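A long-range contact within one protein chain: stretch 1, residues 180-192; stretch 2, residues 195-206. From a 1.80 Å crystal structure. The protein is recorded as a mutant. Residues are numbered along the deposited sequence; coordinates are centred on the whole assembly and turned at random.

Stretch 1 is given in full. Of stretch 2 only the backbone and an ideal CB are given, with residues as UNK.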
# COMPACT_ATOMS: atom_id res chain seq x y z
N LEU A 180 -3.24 -4.16 5.51
CA LEU A 180 -4.46 -4.74 4.95
C LEU A 180 -5.20 -3.69 4.13
O LEU A 180 -5.43 -2.55 4.60
CB LEU A 180 -5.37 -5.20 6.07
CG LEU A 180 -4.82 -6.40 6.84
CD1 LEU A 180 -5.79 -6.85 7.92
CD2 LEU A 180 -4.57 -7.53 5.88
N VAL A 181 -5.58 -4.05 2.91
CA VAL A 181 -6.24 -3.09 2.04
C VAL A 181 -7.66 -3.51 1.73
O VAL A 181 -7.90 -4.60 1.25
CB VAL A 181 -5.45 -2.92 0.70
CG1 VAL A 181 -6.17 -1.96 -0.29
CG2 VAL A 181 -4.04 -2.45 1.02
N PRO A 182 -8.61 -2.64 2.02
CA PRO A 182 -10.02 -2.91 1.70
C PRO A 182 -10.19 -3.36 0.23
O PRO A 182 -9.67 -2.73 -0.70
CB PRO A 182 -10.65 -1.55 1.88
CG PRO A 182 -9.88 -0.94 3.06
CD PRO A 182 -8.42 -1.36 2.70
N CYS A 183 -10.97 -4.42 0.02
CA CYS A 183 -11.14 -4.96 -1.32
C CYS A 183 -11.75 -3.94 -2.28
O CYS A 183 -11.46 -3.99 -3.45
CB CYS A 183 -11.94 -6.28 -1.32
SG CYS A 183 -13.62 -6.10 -0.67
N ILE A 184 -12.56 -3.01 -1.76
CA ILE A 184 -13.15 -1.99 -2.60
C ILE A 184 -12.11 -1.11 -3.27
O ILE A 184 -12.40 -0.50 -4.30
CB ILE A 184 -14.19 -1.12 -1.82
CG1 ILE A 184 -13.55 -0.52 -0.56
CG2 ILE A 184 -15.42 -1.98 -1.44
CD1 ILE A 184 -14.39 0.61 0.09
N MET A 185 -10.91 -1.04 -2.69
CA MET A 185 -9.83 -0.22 -3.23
C MET A 185 -8.92 -1.04 -4.15
O MET A 185 -7.89 -0.53 -4.63
CB MET A 185 -8.98 0.34 -2.09
CG MET A 185 -9.76 1.25 -1.17
SD MET A 185 -8.83 1.65 0.30
CE MET A 185 -10.15 2.34 1.31
N VAL A 186 -9.28 -2.29 -4.38
CA VAL A 186 -8.48 -3.17 -5.22
C VAL A 186 -9.20 -3.59 -6.48
O VAL A 186 -10.31 -4.10 -6.40
CB VAL A 186 -8.10 -4.45 -4.45
CG1 VAL A 186 -7.45 -5.47 -5.40
CG2 VAL A 186 -7.19 -4.09 -3.28
N ASN A 187 -8.59 -3.35 -7.63
CA ASN A 187 -9.17 -3.78 -8.89
C ASN A 187 -8.60 -5.16 -9.20
O ASN A 187 -7.44 -5.27 -9.61
CB ASN A 187 -8.87 -2.77 -10.00
CG ASN A 187 -9.18 -3.31 -11.40
OD1 ASN A 187 -10.21 -3.99 -11.58
ND2 ASN A 187 -8.43 -3.08 -12.39
N ASP A 188 -9.42 -6.19 -8.97
CA ASP A 188 -9.03 -7.60 -9.14
C ASP A 188 -9.98 -8.17 -10.19
O ASP A 188 -11.07 -8.66 -9.86
CB ASP A 188 -9.14 -8.35 -7.81
CG ASP A 188 -8.59 -9.79 -7.86
OD1 ASP A 188 -8.37 -10.35 -8.96
OD2 ASP A 188 -8.34 -10.44 -6.83
N PRO A 189 -9.57 -8.06 -11.45
CA PRO A 189 -10.42 -8.45 -12.59
C PRO A 189 -10.71 -9.94 -12.70
O PRO A 189 -11.57 -10.34 -13.49
CB PRO A 189 -9.58 -8.01 -13.80
CG PRO A 189 -8.18 -8.08 -13.29
CD PRO A 189 -8.28 -7.50 -11.87
N ASN A 190 -10.02 -10.76 -11.92
CA ASN A 190 -10.29 -12.18 -12.01
C ASN A 190 -11.28 -12.74 -10.99
O ASN A 190 -11.42 -13.94 -10.86
CB ASN A 190 -8.97 -12.94 -11.99
CG ASN A 190 -8.21 -12.76 -13.27
OD1 ASN A 190 -8.80 -12.85 -14.34
ND2 ASN A 190 -6.91 -12.49 -13.19
N ILE A 191 -11.98 -11.87 -10.25
CA ILE A 191 -12.96 -12.36 -9.28
C ILE A 191 -14.10 -11.36 -9.26
O ILE A 191 -13.84 -10.19 -9.40
CB ILE A 191 -12.33 -12.47 -7.88
CG1 ILE A 191 -13.30 -13.17 -6.91
CG2 ILE A 191 -11.95 -11.13 -7.33
CD1 ILE A 191 -12.65 -13.51 -5.61
N ASP A 192 -15.33 -11.80 -9.07
CA ASP A 192 -16.43 -10.86 -9.01
C ASP A 192 -16.49 -10.14 -7.66
O ASP A 192 -16.03 -10.64 -6.68
CB ASP A 192 -17.78 -11.49 -9.32
CG ASP A 192 -18.26 -12.36 -8.23
OD1 ASP A 192 -17.90 -13.51 -8.20
OD2 ASP A 192 -18.99 -11.93 -7.40
N UNK A 195 -18.21 -11.96 -4.67
CA UNK A 195 -17.44 -13.07 -4.16
C UNK A 195 -16.19 -12.56 -3.45
O UNK A 195 -15.76 -13.12 -2.44
CB UNK A 195 -17.07 -14.03 -5.29
N UNK A 196 -15.62 -11.50 -4.01
CA UNK A 196 -14.48 -10.81 -3.42
C UNK A 196 -14.71 -10.38 -1.95
O UNK A 196 -13.92 -10.70 -1.05
CB UNK A 196 -14.15 -9.58 -4.27
N UNK A 197 -15.77 -9.64 -1.72
CA UNK A 197 -16.01 -9.17 -0.37
C UNK A 197 -16.35 -10.32 0.62
O UNK A 197 -16.13 -10.19 1.81
CB UNK A 197 -17.15 -8.15 -0.39
N UNK A 198 -16.93 -11.42 0.12
CA UNK A 198 -17.29 -12.53 0.97
C UNK A 198 -16.12 -13.41 1.35
O UNK A 198 -16.13 -14.03 2.43
CB UNK A 198 -18.36 -13.38 0.28
N UNK A 199 -15.09 -13.43 0.51
CA UNK A 199 -13.98 -14.32 0.72
C UNK A 199 -12.68 -13.62 1.02
O UNK A 199 -11.84 -14.19 1.70
CB UNK A 199 -13.80 -15.21 -0.51
N UNK A 200 -12.48 -12.40 0.54
CA UNK A 200 -11.24 -11.72 0.77
C UNK A 200 -11.46 -10.22 0.97
O UNK A 200 -10.98 -9.45 0.24
CB UNK A 200 -10.28 -11.97 -0.40
N UNK A 201 -12.25 -9.85 1.97
CA UNK A 201 -12.62 -8.43 2.12
C UNK A 201 -11.40 -7.55 2.36
O UNK A 201 -11.45 -6.38 2.04
CB UNK A 201 -13.61 -8.26 3.27
N UNK A 202 -10.36 -8.11 2.95
CA UNK A 202 -9.08 -7.40 3.04
C UNK A 202 -8.01 -8.11 2.28
O UNK A 202 -7.80 -9.32 2.46
CB UNK A 202 -8.65 -7.23 4.50
N UNK A 203 -7.32 -7.37 1.41
CA UNK A 203 -6.14 -7.93 0.71
C UNK A 203 -4.91 -7.62 1.53
O UNK A 203 -4.90 -6.65 2.30
CB UNK A 203 -6.00 -7.37 -0.71
N UNK A 204 -3.84 -8.40 1.35
CA UNK A 204 -2.57 -8.16 2.01
C UNK A 204 -1.60 -7.51 1.04
O UNK A 204 -1.33 -8.03 -0.06
CB UNK A 204 -1.99 -9.46 2.56
N UNK A 205 -1.10 -6.35 1.42
CA UNK A 205 -0.09 -5.64 0.61
C UNK A 205 1.24 -5.67 1.42
O UNK A 205 1.33 -5.20 2.57
CB UNK A 205 -0.53 -4.21 0.30
N UNK A 206 2.26 -6.26 0.81
CA UNK A 206 3.54 -6.45 1.45
C UNK A 206 4.57 -5.62 0.75
O UNK A 206 4.46 -5.40 -0.48
CB UNK A 206 3.95 -7.93 1.46

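Position 195 opens the stretch in helical geometry, phi/psi -70/-37, and its ideal CB lies 3.1 Å from OD1 of Asp192, the N-cap residue. A short donor is wanted so close to a carboxylate; serine, threonine or perhaps asparagine would serve. The residue is Thr195. Its OG1 donates to Asp192 OD1 over a very short 2.5 Å, while its backbone N donates to Asp192 OD2 at 2.8 Å, the capping bond, so both carboxylate oxygens are engaged.

At 196 the CB again points toward stretch 1, 3.2 Å from Asp192 O and 4.1 Å from Ile191 CG2, with Cys183 CB 4.9 Å from the ideal CB of 196. A long side chain fits, whether apolar, such as methionine or leucine, or polar. Gln196 extends with chi1 and chi2 both t and packs its CD 3.5 Å from Cys183 CB; a water lies 2.5 Å from Gln196 OE1 and 2.8 Å from Val186 O and links the two.

Position 197 points sideways, its CB 4.1 Å from Cys183 SG, which favours an aliphatic group; Ile197 brings CG1 to 3.8 Å from that SG. Position 198 has nothing of stretch 1 in reach and tolerates almost anything; it is Lys198. At 199 only Ile191 CD1 is near, so the choice is loose; Thr199 turns OG1 back to Thr195 O at 2.8 Å.

Position 200 leaves helical phi/psi, and its CB meets nothing of stretch 1, so many types would do; Thr200 occupies it. Position 201 points away, and its phi of -62° allows proline. Since its carbonyl is what stretch 1 uses, Pro201 loses nothing: its O accepts from Cys183 N at 2.9 Å.

From 202 the chain is a strand antiparallel to 180-182. The CB of 202 lies 4.2 Å from Leu180 CB, on the face shared with Leu180 and Pro182, where a broad apolar or aromatic group suits. Tyr202 sets CD2 4.0 Å from Leu180 CB and CE2 4.1 Å from Pro182 CG.

Position 203 turns to Val181's face, with Val186 nearby and the Asp188 carboxylate farther out: an aromatic with a terminal donor is ideal, though phenylalanine could fill the space. Tyr203 lays one ring face under Val186 CG1, 4.0 Å from the centroid, and its OH donates to Asp188 OD2 at 2.6 Å while accepting from Gln196 NE2 at 2.9 Å.

Position 204, beside Leu180 CD2, suits a branched aliphatic; Ile204 CG1 reaches that CD2 at 3.9 Å. Position 205, its ideal CB 4.0 Å from Val181 CG2, suits valine, isoleucine or leucine; Leu205 CB packs 3.9 Å from that CG2. Position 206 is beyond reach, open to many types, and carries Lys206.

Stretch 2 195-206: TQIKTTPYYILK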
# COMPACT_ATOMS: atom_id res chain seq x y z
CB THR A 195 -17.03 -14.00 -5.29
OG1 THR A 195 -18.21 -14.47 -5.96
CG2 THR A 195 -16.43 -15.28 -4.71
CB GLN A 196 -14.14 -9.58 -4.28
CG GLN A 196 -12.86 -8.90 -3.84
CD GLN A 196 -12.63 -7.59 -4.54
OE1 GLN A 196 -13.52 -6.74 -4.57
NE2 GLN A 196 -11.43 -7.40 -5.12
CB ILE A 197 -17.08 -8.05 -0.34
CG1 ILE A 197 -16.90 -7.21 0.94
CG2 ILE A 197 -18.49 -8.66 -0.42
CD1 ILE A 197 -17.57 -5.85 0.86
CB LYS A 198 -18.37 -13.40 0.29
CG LYS A 198 -19.71 -12.76 0.42
CD LYS A 198 -20.77 -13.40 -0.48
CE LYS A 198 -21.21 -14.73 0.01
NZ LYS A 198 -21.74 -15.53 -1.15
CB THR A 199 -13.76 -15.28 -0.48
OG1 THR A 199 -13.47 -14.53 -1.66
CG2 THR A 199 -15.04 -16.05 -0.79
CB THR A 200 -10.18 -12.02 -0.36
OG1 THR A 200 -9.04 -11.24 -0.16
CG2 THR A 200 -10.73 -11.73 -1.71
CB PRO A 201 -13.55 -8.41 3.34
CG PRO A 201 -13.21 -9.73 4.08
CD PRO A 201 -12.93 -10.70 2.97
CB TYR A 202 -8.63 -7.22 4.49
CG TYR A 202 -9.50 -6.24 5.23
CD1 TYR A 202 -10.66 -6.67 5.91
CD2 TYR A 202 -9.22 -4.87 5.19
CE1 TYR A 202 -11.49 -5.76 6.61
CE2 TYR A 202 -10.04 -3.96 5.88
CZ TYR A 202 -11.16 -4.41 6.57
OH TYR A 202 -11.94 -3.47 7.19
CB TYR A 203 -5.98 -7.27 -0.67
CG TYR A 203 -6.92 -7.84 -1.74
CD1 TYR A 203 -8.30 -7.79 -1.58
CD2 TYR A 203 -6.40 -8.44 -2.91
CE1 TYR A 203 -9.16 -8.34 -2.54
CE2 TYR A 203 -7.21 -8.95 -3.86
CZ TYR A 203 -8.61 -8.90 -3.68
OH TYR A 203 -9.42 -9.42 -4.65
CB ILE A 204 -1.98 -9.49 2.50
CG1 ILE A 204 -2.90 -10.13 3.53
CG2 ILE A 204 -0.60 -9.29 3.19
CD1 ILE A 204 -2.55 -11.62 3.81
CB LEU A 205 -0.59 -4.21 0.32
CG LEU A 205 0.35 -3.26 -0.42
CD1 LEU A 205 0.88 -3.87 -1.73
CD2 LEU A 205 -0.35 -1.90 -0.67
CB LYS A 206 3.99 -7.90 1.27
CG LYS A 206 3.02 -8.94 1.72
CD LYS A 206 3.72 -10.30 1.73
CE LYS A 206 2.75 -11.42 1.98
NZ LYS A 206 3.41 -12.73 2.12
O HOH W 1 -13.01 -4.58 -5.82
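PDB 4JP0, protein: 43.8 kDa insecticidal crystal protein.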